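Local coordinates for protein glucose 1-dehydrogenase (Haloferax mediterranei, PDB 2B5W) that catalyses the zinc-dependent oxidation of D-glucose and related aldose sugars to the corresponding lactones, with NADP(+) preferred over NAD(+) as electron acceptor, at residues G80-T86 with Y134-R140; L145-I149 with A312-F316; S153-A158 with S301-H305. The protein carries 1 engineered substitution. All coordinates share one frame. Residue numbers count along the deposited sequence, not the author numbering.

Interaction 1. Residues G80-T86 with Y134-R140; sequences GDIVVPT and YLVRIPR
I82, V83, P85 and L135 form the apolar centre of this antiparallel strand pair in the GroES-like catalytic domain. L135 CD2 (L135 mt) lies 4.0 Å from V83 CG2 and 3.9 Å from P85 CB; A28 and V30 of strand 27-37 pack against this face. On the other, V84, V136 and I138 (pt) turn to helix 306-318, with V84 CG2 3.8 Å from I138 CD1. I82 CG2 (I82 mm) is 3.7 Å from I138 CG1. The axes of strands 82-85 and 135-137 approach to 4.4 Å, their N-to-C directions 141° apart. V84-V136 is hydrogen-bonded (V84 N to V136 O 2.9 Å, V136 N to V84 O 2.8 Å), V83-R137 and P85-L135 non-hydrogen-bonded. T86 N to Y134 O (2.8 Å) and I138 N to I82 O (3.0 Å) extend the bonding. At the edge D81 OD2 is hydrogen-bonded to E78 N. At G80 (phi/psi 90/-9) a CB would jam against the preceding carbonyl O, which calls for glycine; R140 NH2 donates a weak hydrogen bond to G80 O at 2.8 Å.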
loop_
_atom_site.group_PDB
_atom_site.type_symbol
_atom_site.label_atom_id
_atom_site.label_comp_id
_atom_site.label_asym_id
_atom_site.label_seq_id
_atom_site.Cartn_x
_atom_site.Cartn_y
_atom_site.Cartn_z
ATOM N N GLY A 80 38.331 4.763 17.652
ATOM C CA GLY A 80 37.863 3.561 18.297
ATOM C C GLY A 80 36.357 3.309 18.252
ATOM O O GLY A 80 35.939 2.203 18.661
ATOM N N ASP A 81 35.535 4.260 17.791
ATOM C CA ASP A 81 34.088 4.067 17.659
ATOM C C ASP A 81 33.804 2.927 16.672
ATOM O O ASP A 81 34.487 2.800 15.645
ATOM C CB ASP A 81 33.381 5.272 17.103
ATOM C CG ASP A 81 33.252 6.390 18.094
ATOM O OD1 ASP A 81 33.643 6.181 19.271
ATOM O OD2 ASP A 81 32.765 7.492 17.743
ATOM N N ILE A 82 32.820 2.111 17.001
ATOM C CA ILE A 82 32.357 1.048 16.094
ATOM C C ILE A 82 31.208 1.622 15.293
ATOM O O ILE A 82 30.192 2.108 15.847
ATOM C CB ILE A 82 31.897 -0.226 16.870
ATOM C CG1 ILE A 82 32.970 -0.747 17.819
ATOM C CG2 ILE A 82 31.514 -1.331 15.909
ATOM C CD1 ILE A 82 34.326 -0.898 17.185
ATOM N N VAL A 83 31.342 1.563 13.966
ATOM C CA VAL A 83 30.382 2.150 13.060
ATOM C C VAL A 83 29.949 1.223 11.929
ATOM O O VAL A 83 30.722 0.362 11.496
ATOM C CB VAL A 83 30.951 3.460 12.438
ATOM C CG1 VAL A 83 31.125 4.540 13.503
ATOM C CG2 VAL A 83 32.288 3.222 11.734
ATOM N N VAL A 84 28.715 1.407 11.488
ATOM C CA VAL A 84 28.160 0.788 10.309
ATOM C C VAL A 84 27.795 1.895 9.326
ATOM O O VAL A 84 27.032 2.805 9.661
ATOM C CB VAL A 84 26.888 -0.031 10.674
ATOM C CG1 VAL A 84 26.201 -0.504 9.448
ATOM C CG2 VAL A 84 27.256 -1.197 11.598
ATOM N N PRO A 85 28.289 1.823 8.098
ATOM C CA PRO A 85 27.920 2.827 7.086
ATOM C C PRO A 85 26.583 2.527 6.423
ATOM O O PRO A 85 26.254 1.354 6.134
ATOM C CB PRO A 85 29.052 2.681 6.033
ATOM C CG PRO A 85 29.416 1.231 6.112
ATOM C CD PRO A 85 29.256 0.829 7.578
ATOM N N THR A 86 25.846 3.585 6.070
ATOM C CA THR A 86 24.711 3.419 5.178
ATOM C C THR A 86 25.269 3.191 3.765
ATOM O O THR A 86 26.480 3.314 3.520
ATOM C CB THR A 86 23.776 4.626 5.172
ATOM O OG1 THR A 86 24.508 5.746 4.639
ATOM C CG2 THR A 86 23.332 5.003 6.569
ATOM N N TYR A 134 26.640 9.486 7.458
ATOM C CA TYR A 134 26.299 8.147 6.962
ATOM C C TYR A 134 27.031 7.040 7.715
ATOM O O TYR A 134 26.991 5.884 7.276
ATOM C CB TYR A 134 26.578 8.023 5.457
ATOM C CG TYR A 134 25.857 9.074 4.622
ATOM C CD1 TYR A 134 24.534 9.373 4.854
ATOM C CD2 TYR A 134 26.535 9.814 3.676
ATOM C CE1 TYR A 134 23.877 10.341 4.124
ATOM C CE2 TYR A 134 25.876 10.782 2.940
ATOM C CZ TYR A 134 24.552 11.056 3.182
ATOM O OH TYR A 134 23.858 12.059 2.478
ATOM N N LEU A 135 27.658 7.376 8.832
ATOM C CA LEU A 135 28.264 6.388 9.724
ATOM C C LEU A 135 27.390 6.332 10.956
ATOM O O LEU A 135 27.206 7.346 11.639
ATOM C CB LEU A 135 29.706 6.748 10.103
ATOM C CG LEU A 135 30.694 6.590 8.941
ATOM C CD1 LEU A 135 32.046 7.173 9.218
ATOM C CD2 LEU A 135 30.806 5.109 8.509
ATOM N N VAL A 136 26.882 5.142 11.264
ATOM C CA VAL A 136 26.027 4.963 12.417
ATOM C C VAL A 136 26.804 4.257 13.512
ATOM O O VAL A 136 27.236 3.118 13.356
ATOM C CB VAL A 136 24.772 4.151 12.046
ATOM C CG1 VAL A 136 23.872 3.992 13.280
ATOM C CG2 VAL A 136 24.041 4.794 10.872
ATOM N N ARG A 137 27.010 4.923 14.641
ATOM C CA ARG A 137 27.644 4.274 15.762
ATOM C C ARG A 137 26.720 3.195 16.281
ATOM O O ARG A 137 25.499 3.377 16.356
ATOM C CB ARG A 137 27.899 5.298 16.875
ATOM C CG ARG A 137 29.034 6.268 16.518
ATOM C CD ARG A 137 29.092 7.513 17.420
ATOM N NE ARG A 137 28.006 8.393 17.060
ATOM C CZ ARG A 137 27.792 9.605 17.570
ATOM N NH1 ARG A 137 28.580 10.101 18.505
ATOM N NH2 ARG A 137 26.755 10.299 17.140
ATOM N N ILE A 138 27.320 2.055 16.622
ATOM C CA ILE A 138 26.567 0.941 17.196
ATOM C C ILE A 138 27.260 0.533 18.488
ATOM O O ILE A 138 28.461 0.789 18.705
ATOM C CB ILE A 138 26.457 -0.254 16.200
ATOM C CG1 ILE A 138 27.815 -0.914 15.963
ATOM C CG2 ILE A 138 25.819 0.169 14.906
ATOM C CD1 ILE A 138 27.698 -2.246 15.205
ATOM N N PRO A 139 26.542 -0.208 19.332
ATOM C CA PRO A 139 27.199 -0.715 20.546
ATOM C C PRO A 139 28.473 -1.516 20.264
ATOM O O PRO A 139 28.551 -2.299 19.294
ATOM C CB PRO A 139 26.110 -1.573 21.199
ATOM C CG PRO A 139 24.841 -0.999 20.701
ATOM C CD PRO A 139 25.141 -0.619 19.232
ATOM N N ARG A 140 29.494 -1.334 21.089
ATOM C CA ARG A 140 30.774 -2.034 20.869
ATOM C C ARG A 140 30.619 -3.531 20.746
ATOM O O ARG A 140 31.341 -4.205 19.997
ATOM C CB ARG A 140 31.791 -1.768 21.998
ATOM C CG ARG A 140 32.173 -0.361 22.139
ATOM C CD ARG A 140 33.343 -0.144 23.085
ATOM N NE ARG A 140 34.132 1.014 22.671
ATOM C CZ ARG A 140 35.067 0.997 21.723
ATOM N NH1 ARG A 140 35.380 -0.119 21.063
ATOM N NH2 ARG A 140 35.699 2.120 21.437
#

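Interaction 2. Residues L145-I149 with A312-F316; sequences LGFLI and ATVTF. With K (potassium ion), chain F.
The F316 ring inserts its edge against L145 and L148, while I149 takes an equal part beside it. The contact joins the short 3-10 turn 146-148, which leads into helix 149-164, to helix 306-318, at the junction of the catalytic and Rossmann-type nucleotide-binding domains of the zinc alcohol dehydrogenase fold. L148 N to L145 O (2.9 Å) and I149 N to G146 O (3.1 Å) close the turn, whereas F316 N to A312 O (2.8 Å) is an alpha-helical bond. With F316 at chi1 180° and chi2 -84°, F316 CE2 lies 3.8 Å from L145 CB and 4.4 Å from L148 CD1; both leucines are mt. I149 (mm) fills the space beside the helix: I149 CG2 is 4.1 Å from A312 CB, where the backbones come closest (CA-CA 5.8 Å), and I149 CD1 is 4.2 Å from T313 CG2. L324 of helix 321-327 packs on L145, L148 and F316. T315 leads out of the interface, and T315 OG1 binds a potassium ion at 2.8 Å.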
loop_
_atom_site.group_PDB
_atom_site.type_symbol
_atom_site.label_atom_id
_atom_site.label_comp_id
_atom_site.label_asym_id
_atom_site.label_seq_id
_atom_site.Cartn_x
_atom_site.Cartn_y
_atom_site.Cartn_z
ATOM N N LEU A 145 29.055 -9.126 15.096
ATOM C CA LEU A 145 27.985 -9.411 14.157
ATOM C C LEU A 145 27.418 -8.126 13.547
ATOM O O LEU A 145 26.272 -8.107 13.028
ATOM C CB LEU A 145 26.900 -10.240 14.799
ATOM C CG LEU A 145 27.346 -11.591 15.315
ATOM C CD1 LEU A 145 26.128 -12.331 15.909
ATOM C CD2 LEU A 145 28.013 -12.423 14.194
ATOM N N GLY A 146 28.266 -7.103 13.464
ATOM C CA GLY A 146 27.787 -5.781 13.037
ATOM C C GLY A 146 27.388 -5.707 11.579
ATOM O O GLY A 146 26.644 -4.773 11.169
ATOM N N PHE A 147 27.871 -6.648 10.777
ATOM C CA PHE A 147 27.437 -6.802 9.404
ATOM C C PHE A 147 25.965 -7.167 9.255
ATOM O O PHE A 147 25.490 -7.201 8.144
ATOM C CB PHE A 147 28.345 -7.799 8.665
ATOM C CG PHE A 147 28.315 -9.181 9.242
ATOM C CD1 PHE A 147 27.370 -10.124 8.820
ATOM C CD2 PHE A 147 29.235 -9.570 10.212
ATOM C CE1 PHE A 147 27.353 -11.380 9.396
ATOM C CE2 PHE A 147 29.196 -10.791 10.766
ATOM C CZ PHE A 147 28.286 -11.711 10.369
ATOM N N LEU A 148 25.277 -7.498 10.350
ATOM C CA LEU A 148 23.865 -7.818 10.304
ATOM C C LEU A 148 23.013 -6.569 10.485
ATOM O O LEU A 148 21.813 -6.608 10.212
ATOM C CB LEU A 148 23.477 -8.812 11.386
ATOM C CG LEU A 148 24.055 -10.221 11.248
ATOM C CD1 LEU A 148 23.553 -11.071 12.391
ATOM C CD2 LEU A 148 23.709 -10.813 9.935
ATOM N N ILE A 149 23.617 -5.467 10.912
ATOM C CA ILE A 149 22.833 -4.214 11.140
ATOM C C ILE A 149 22.240 -3.712 9.812
ATOM O O ILE A 149 21.061 -3.347 9.764
ATOM C CB ILE A 149 23.699 -3.166 11.821
ATOM C CG1 ILE A 149 24.124 -3.606 13.208
ATOM C CG2 ILE A 149 23.021 -1.814 11.818
ATOM C CD1 ILE A 149 22.962 -3.948 14.124
ATOM N N ALA A 312 17.671 -1.020 14.259
ATOM C CA ALA A 312 18.292 -2.359 14.150
ATOM C C ALA A 312 19.136 -2.737 15.336
ATOM O O ALA A 312 19.167 -3.913 15.715
ATOM C CB ALA A 312 19.133 -2.466 12.858
ATOM N N THR A 313 19.873 -1.788 15.940
ATOM C CA THR A 313 20.670 -2.100 17.111
ATOM C C THR A 313 19.840 -2.596 18.281
ATOM O O THR A 313 20.259 -3.493 19.028
ATOM C CB THR A 313 21.624 -0.973 17.579
ATOM O OG1 THR A 313 20.872 0.166 18.123
ATOM C CG2 THR A 313 22.469 -0.468 16.412
ATOM N N VAL A 314 18.668 -1.975 18.488
ATOM C CA VAL A 314 17.778 -2.378 19.543
ATOM C C VAL A 314 17.153 -3.757 19.236
ATOM O O VAL A 314 17.111 -4.628 20.100
ATOM C CB VAL A 314 16.683 -1.281 19.723
ATOM C CG1 VAL A 314 15.609 -1.722 20.717
ATOM C CG2 VAL A 314 17.306 0.016 20.220
ATOM N N THR A 315 16.712 -3.933 18.003
ATOM C CA THR A 315 16.140 -5.207 17.602
ATOM C C THR A 315 17.157 -6.331 17.739
ATOM O O THR A 315 16.855 -7.417 18.235
ATOM C CB THR A 315 15.623 -5.099 16.200
ATOM O OG1 THR A 315 14.515 -4.176 16.157
ATOM C CG2 THR A 315 15.077 -6.480 15.690
ATOM N N PHE A 316 18.408 -6.058 17.347
ATOM C CA PHE A 316 19.477 -7.058 17.491
ATOM C C PHE A 316 19.575 -7.645 18.897
ATOM O O PHE A 316 19.701 -8.844 19.080
ATOM C CB PHE A 316 20.803 -6.413 17.107
ATOM C CG PHE A 316 21.994 -7.330 17.210
ATOM C CD1 PHE A 316 22.623 -7.518 18.370
ATOM C CD2 PHE A 316 22.511 -7.901 16.064
ATOM C CE1 PHE A 316 23.724 -8.371 18.458
ATOM C CE2 PHE A 316 23.626 -8.722 16.127
ATOM C CZ PHE A 316 24.221 -8.933 17.316
HETATM K K K F . 11.830 -4.384 17.024
#

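Interaction 3. Residues S153-A158 with S301-H305; sequences SITEKA and SVNSH. With NAP (NADP nicotinamide-adenine-dinucleotide phosphate), chain I.
Residues 153-158 are regular alpha-helix (K157 N to S153 O 3.0 Å, A158 N to I154 O 3.1 Å), and 301-305 is an irregular, largely extended loop that passes alongside. The CA atoms of A158 and S301 are 5.4 Å apart and those of I154 and S304 5.3 Å, so the loop runs against the helix direction. Its course bends at N303, the one residue here with positive phi (65/-164), and H305 is the N-cap of helix 306-318. This is the nicotinamide end of the NADP site in the Rossmann-type domain. The carboxamide is held by loop backbone: NAP N7N donates to S301 O (2.9 Å) and N303 N donates to NAP O7N (3.0 Å), while I154 CD1 lies 3.7 Å from NAP O7N. S304 (p) donates from OG to S153 OG at 2.6 Å. K157, all four chi angles t, runs extended past N303 O (K157 CD to N303 O 3.3 Å), so that K157 NZ bonds V302 O at 2.7 Å; D105 adds a salt bridge to the same amine. A158 CB packs 3.8 Å from S301 CB, and I154 CD1 (I154 mm) touches N303 O at 3.5 Å. N303 is also a substrate-binding residue. The loop continues from strand 297-300, outermost in the parallel sheet within this chain; F309 of helix 306-318 packs on S153 and S304, and V292 of the second subunit packs on V302.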
loop_
_atom_site.group_PDB
_atom_site.type_symbol
_atom_site.label_atom_id
_atom_site.label_comp_id
_atom_site.label_asym_id
_atom_site.label_seq_id
_atom_site.Cartn_x
_atom_site.Cartn_y
_atom_site.Cartn_z
ATOM N N SER A 153 18.255 -3.441 9.104
ATOM C CA SER A 153 17.725 -2.112 8.746
ATOM C C SER A 153 16.803 -2.120 7.540
ATOM O O SER A 153 15.871 -1.300 7.467
ATOM C CB SER A 153 18.860 -1.079 8.561
ATOM O OG SER A 153 19.503 -1.164 7.317
ATOM N N ILE A 154 17.101 -2.971 6.564
ATOM C CA ILE A 154 16.248 -3.156 5.391
ATOM C C ILE A 154 14.839 -3.518 5.871
ATOM O O ILE A 154 13.847 -2.965 5.408
ATOM C CB ILE A 154 16.818 -4.223 4.439
ATOM C CG1 ILE A 154 18.133 -3.762 3.802
ATOM C CG2 ILE A 154 15.771 -4.622 3.435
ATOM C CD1 ILE A 154 18.037 -2.549 2.959
ATOM N N THR A 155 14.741 -4.494 6.767
ATOM C CA THR A 155 13.459 -4.880 7.315
ATOM C C THR A 155 12.848 -3.796 8.173
ATOM O O THR A 155 11.641 -3.596 8.122
ATOM C CB THR A 155 13.612 -6.201 8.080
ATOM O OG1 THR A 155 13.929 -7.186 7.077
ATOM C CG2 THR A 155 12.300 -6.616 8.739
ATOM N N GLU A 156 13.652 -3.099 8.943
ATOM C CA GLU A 156 13.096 -2.030 9.770
ATOM C C GLU A 156 12.394 -1.001 8.869
ATOM O O GLU A 156 11.325 -0.511 9.222
ATOM C CB GLU A 156 14.164 -1.347 10.598
ATOM C CG GLU A 156 14.861 -2.196 11.639
ATOM C CD GLU A 156 14.067 -2.497 12.898
ATOM O OE1 GLU A 156 12.894 -2.063 13.041
ATOM O OE2 GLU A 156 14.644 -3.177 13.745
ATOM N N LYS A 157 12.994 -0.641 7.739
ATOM C CA LYS A 157 12.337 0.315 6.858
ATOM C C LYS A 157 11.053 -0.266 6.269
ATOM O O LYS A 157 10.015 0.390 6.238
ATOM C CB LYS A 157 13.249 0.771 5.710
ATOM C CG LYS A 157 12.497 1.675 4.717
ATOM C CD LYS A 157 13.299 2.134 3.516
ATOM C CE LYS A 157 12.359 2.697 2.445
ATOM N NZ LYS A 157 13.109 3.312 1.350
ATOM N N ALA A 158 11.113 -1.505 5.771
ATOM C CA ALA A 158 9.970 -2.078 5.127
ATOM C C ALA A 158 8.802 -2.178 6.092
ATOM O O ALA A 158 7.674 -1.909 5.712
ATOM C CB ALA A 158 10.309 -3.450 4.505
ATOM N N SER A 301 9.507 -1.640 -0.858
ATOM C CA SER A 301 10.528 -0.951 -0.083
ATOM C C SER A 301 11.905 -1.322 -0.560
ATOM O O SER A 301 12.156 -2.515 -0.865
ATOM C CB SER A 301 10.405 -1.315 1.412
ATOM O OG SER A 301 11.242 -0.564 2.240
ATOM N N VAL A 302 12.807 -0.349 -0.555
ATOM C CA VAL A 302 14.211 -0.588 -0.887
ATOM C C VAL A 302 15.102 0.250 -0.020
ATOM O O VAL A 302 14.738 1.379 0.378
ATOM C CB VAL A 302 14.477 -0.421 -2.384
ATOM C CG1 VAL A 302 14.194 0.994 -2.873
ATOM C CG2 VAL A 302 15.875 -0.865 -2.740
ATOM N N ASN A 303 16.277 -0.287 0.312
ATOM C CA ASN A 303 17.282 0.442 1.057
ATOM C C ASN A 303 16.765 0.758 2.467
ATOM O O ASN A 303 15.799 0.126 2.950
ATOM C CB ASN A 303 17.752 1.656 0.204
ATOM C CG ASN A 303 19.050 2.298 0.700
ATOM O OD1 ASN A 303 20.139 1.673 0.687
ATOM N ND2 ASN A 303 18.961 3.536 1.093
ATOM N N SER A 304 17.410 1.690 3.147
ATOM C CA SER A 304 17.148 2.046 4.536
ATOM C C SER A 304 18.025 3.204 4.880
ATOM O O SER A 304 19.001 3.498 4.156
ATOM C CB SER A 304 17.413 0.838 5.481
ATOM O OG SER A 304 18.775 0.405 5.352
ATOM N N HIS A 305 17.715 3.885 5.983
ATOM C CA HIS A 305 18.521 5.023 6.375
ATOM C C HIS A 305 18.774 5.046 7.868
ATOM O O HIS A 305 18.519 4.071 8.580
ATOM C CB HIS A 305 17.902 6.343 5.880
ATOM C CG HIS A 305 18.925 7.418 5.660
ATOM N ND1 HIS A 305 20.080 7.203 4.938
ATOM C CD2 HIS A 305 18.991 8.693 6.130
ATOM C CE1 HIS A 305 20.794 8.320 4.936
ATOM N NE2 HIS A 305 20.158 9.236 5.660
HETATM P PA NAP I . 18.289 -15.203 -1.419
HETATM O O1A NAP I . 18.503 -15.492 -2.827
HETATM O O2A NAP I . 19.431 -15.692 -0.517
HETATM O O5B NAP I . 16.960 -15.870 -0.892
HETATM C C5B NAP I . 15.789 -16.015 -1.649
HETATM C C4B NAP I . 15.203 -17.296 -1.098
HETATM O O4B NAP I . 13.897 -17.425 -1.615
HETATM C C3B NAP I . 15.997 -18.557 -1.488
HETATM O O3B NAP I . 16.442 -19.298 -0.364
HETATM C C2B NAP I . 15.011 -19.354 -2.345
HETATM O O2B NAP I . 15.011 -20.753 -2.110
HETATM C C1B NAP I . 13.676 -18.781 -1.936
HETATM N N9A NAP I . 12.712 -18.861 -3.016
HETATM C C8A NAP I . 12.826 -18.304 -4.268
HETATM N N7A NAP I . 11.722 -18.617 -4.972
HETATM C C5A NAP I . 10.921 -19.414 -4.188
HETATM C C6A NAP I . 9.684 -20.039 -4.373
HETATM N N6A NAP I . 9.016 -20.000 -5.546
HETATM N N1A NAP I . 9.138 -20.774 -3.347
HETATM C C2A NAP I . 9.776 -20.882 -2.129
HETATM N N3A NAP I . 11.004 -20.274 -1.931
HETATM C C4A NAP I . 11.550 -19.544 -2.935
HETATM O O3 NAP I . 18.266 -13.632 -1.158
HETATM P PN NAP I . 18.222 -12.770 0.212
HETATM O O1N NAP I . 17.429 -13.446 1.279
HETATM O O2N NAP I . 19.555 -12.175 0.549
HETATM O O5D NAP I . 17.288 -11.724 -0.552
HETATM C C5D NAP I . 15.913 -11.991 -0.747
HETATM C C4D NAP I . 15.323 -11.050 -1.795
HETATM O O4D NAP I . 15.375 -9.720 -1.272
HETATM C C3D NAP I . 16.093 -11.030 -3.118
HETATM O O3D NAP I . 15.206 -10.978 -4.218
HETATM C C2D NAP I . 16.928 -9.759 -3.005
HETATM O O2D NAP I . 17.352 -9.210 -4.226
HETATM C C1D NAP I . 15.971 -8.850 -2.234
HETATM N N1N NAP I . 16.587 -7.784 -1.436
HETATM C C2N NAP I . 15.988 -6.567 -1.549
HETATM C C3N NAP I . 16.425 -5.528 -0.778
HETATM C C7N NAP I . 15.591 -4.281 -0.836
HETATM O O7N NAP I . 16.210 -3.215 -0.190
HETATM N N7N NAP I . 14.388 -4.288 -1.472
HETATM C C4N NAP I . 17.506 -5.660 0.102
HETATM C C5N NAP I . 18.100 -6.911 0.215
HETATM C C6N NAP I . 17.614 -7.985 -0.544
HETATM P P2B NAP I . 15.979 -21.783 -2.970
HETATM O O1X NAP I . 17.374 -21.571 -2.684
HETATM O O2X NAP I . 15.459 -23.167 -2.529
HETATM O O3X NAP I . 15.712 -21.578 -4.465
#

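The segments follow in the order 80-86, 134-140, 145-149, 153-158, 301-305, 312-316, so interaction 1 is complete before the others begin. Interaction 1 belongs to the catalytic-domain sheet, while interactions 2 and 3 both join the helix 149-164 region to helix 306-318 or the loop before it. The centres of interactions 1 and 2 are about 11 Å apart. Between interactions 2 and 3 the spacing is about 13 Å. Between interactions 1 and 3 it is about 17 Å. V84 packs on I149, I138 on T313 and Y134 on H305, and this packing links the two domains near E150, a residue known to bind the catalytic zinc and the substrate. E156 probably hydrogen-bonds T315.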